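Local coordinates for calcium-binding EF hand family protein (Arabidopsis thaliana, PDB 6YIG) that binds calcium through an EF-hand in its N-terminal EH domain and probably acts as an adaptor in plant clathrin-mediated endocytosis, at residues N9-Q12 and F13-Y16. Residues are numbered along the deposited sequence; the frame is centred on the assembly and turned at random.
Sequences NMDQ and FEAY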
loop_
_atom_site.group_PDB
_atom_site.type_symbol
_atom_site.label_atom_id
_atom_site.label_comp_id
_atom_site.label_asym_id
_atom_site.label_seq_id
_atom_site.Cartn_x
_atom_site.Cartn_y
_atom_site.Cartn_z
ATOM N N ASN A 9 -10.218 14.206 -11.130
ATOM C CA ASN A 9 -8.809 13.835 -11.156
ATOM C C ASN A 9 -8.190 13.771 -9.757
ATOM O O ASN A 9 -6.960 13.788 -9.625
ATOM C CB ASN A 9 -8.014 14.802 -12.041
ATOM C CG ASN A 9 -6.685 14.214 -12.497
ATOM O OD1 ASN A 9 -6.619 13.048 -12.899
ATOM N ND2 ASN A 9 -5.617 15.004 -12.408
ATOM N N MET A 10 -9.021 13.680 -8.717
ATOM C CA MET A 10 -8.521 13.636 -7.349
ATOM C C MET A 10 -7.458 12.551 -7.186
ATOM O O MET A 10 -7.572 11.457 -7.744
ATOM C CB MET A 10 -9.675 13.378 -6.372
ATOM C CG MET A 10 -9.235 13.343 -4.909
ATOM S SD MET A 10 -10.439 12.626 -3.766
ATOM C CE MET A 10 -10.232 10.874 -4.055
ATOM N N ASP A 11 -6.437 12.869 -6.389
ATOM C CA ASP A 11 -5.329 11.956 -6.105
ATOM C C ASP A 11 -5.792 10.945 -5.066
ATOM O O ASP A 11 -5.862 11.227 -3.864
ATOM C CB ASP A 11 -4.120 12.759 -5.638
ATOM C CG ASP A 11 -2.881 11.912 -5.463
ATOM O OD1 ASP A 11 -3.000 10.693 -5.266
ATOM O OD2 ASP A 11 -1.774 12.496 -5.523
ATOM N N GLN A 12 -6.084 9.730 -5.534
ATOM C CA GLN A 12 -6.629 8.701 -4.662
ATOM C C GLN A 12 -5.565 8.115 -3.749
ATOM O O GLN A 12 -5.887 7.694 -2.636
ATOM C CB GLN A 12 -7.269 7.598 -5.501
ATOM C CG GLN A 12 -7.966 6.528 -4.693
ATOM C CD GLN A 12 -9.048 7.076 -3.778
ATOM O OE1 GLN A 12 -8.915 7.063 -2.550
ATOM N NE2 GLN A 12 -10.120 7.580 -4.372
ATOM N N PHE A 13 -4.306 8.057 -4.196
ATOM C CA PHE A 13 -3.241 7.616 -3.301
ATOM C C PHE A 13 -3.151 8.553 -2.107
ATOM O O PHE A 13 -3.112 8.116 -0.951
ATOM C CB PHE A 13 -1.893 7.550 -4.033
ATOM C CG PHE A 13 -1.780 6.413 -5.007
ATOM C CD1 PHE A 13 -1.344 5.166 -4.601
ATOM C CD2 PHE A 13 -2.092 6.589 -6.342
ATOM C CE1 PHE A 13 -1.221 4.142 -5.488
ATOM C CE2 PHE A 13 -1.966 5.549 -7.238
ATOM C CZ PHE A 13 -1.549 4.316 -6.806
ATOM N N GLU A 14 -3.126 9.859 -2.373
ATOM C CA GLU A 14 -3.064 10.816 -1.275
ATOM C C GLU A 14 -4.294 10.721 -0.379
ATOM O O GLU A 14 -4.189 10.828 0.852
ATOM C CB GLU A 14 -2.909 12.232 -1.828
ATOM C CG GLU A 14 -2.861 13.279 -0.716
ATOM C CD GLU A 14 -2.542 14.669 -1.217
ATOM O OE1 GLU A 14 -2.861 14.980 -2.387
ATOM O OE2 GLU A 14 -1.980 15.457 -0.425
ATOM N N ALA A 15 -5.481 10.546 -0.972
ATOM C CA ALA A 15 -6.689 10.449 -0.169
ATOM C C ALA A 15 -6.622 9.248 0.762
ATOM O O ALA A 15 -7.012 9.337 1.927
ATOM C CB ALA A 15 -7.911 10.355 -1.079
ATOM N N TYR A 16 -6.116 8.120 0.264
ATOM C CA TYR A 16 -5.972 6.945 1.112
ATOM C C TYR A 16 -4.942 7.184 2.214
ATOM O O TYR A 16 -5.125 6.741 3.342
ATOM C CB TYR A 16 -5.569 5.732 0.274
ATOM C CG TYR A 16 -6.670 5.022 -0.471
ATOM C CD1 TYR A 16 -7.958 4.927 0.040
ATOM C CD2 TYR A 16 -6.414 4.399 -1.672
ATOM C CE1 TYR A 16 -8.964 4.229 -0.635
ATOM C CE2 TYR A 16 -7.409 3.718 -2.371
ATOM C CZ TYR A 16 -8.687 3.629 -1.842
ATOM O OH TYR A 16 -9.713 2.960 -2.483
#
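Asp11 caps helix 12-20 by reaching its carboxylate forward to the open first turn, where OD1 accepts the amide of Glu14 at 3.0 Å from N to OD1. The N-H points almost straight at the oxygen, 173° at the hydrogen, yet it comes from well above the carboxylate plane. The first torsion of Asp11 aims the group that way, with CG opposite its own backbone N (chi1 -174°); CG then rests 3.6 Å from CB of Glu14. The two acidic side chains cross at about a right angle, and Asp11 OD2 stays 4.1 Å from Glu14 OE1.

The main chain takes over from the cap at once: Asp11 O accepts Ala15 N, and Gln12 O accepts Tyr16 N, both at i to i+4 spacing. On another side of the turn, Gln12 leans over the Tyr16 ring. Its chain leaves with CG anti to N and then bends at chi2 (57°), which brings CG into an off-centre CH-pi contact 4.2 Å from the ring centroid. OE1 ends over the middle of the same face, 3.3 Å above the plane, with the amide inclined to the ring rather than stacked flat on it. The Tyr16 hydroxyl is held elsewhere, by a hydrogen bond to Pro103 O, while Phe36 meets its ring. Before the cap, the exposed Met10 lays CE against Ala15 CB, 3.8 Å away.

This is the start of the entering helix of the calcium-binding EF-hand, with the bound calcium ion about 13 Å from the Tyr16 side chain. Chemically, a carboxylate at the N-cap ties down an amide of the first turn and should interact favourably with the helix dipole; the same helix end, with Arg64 touching Glu14, would be expected to make the two neighbouring acids more tolerable.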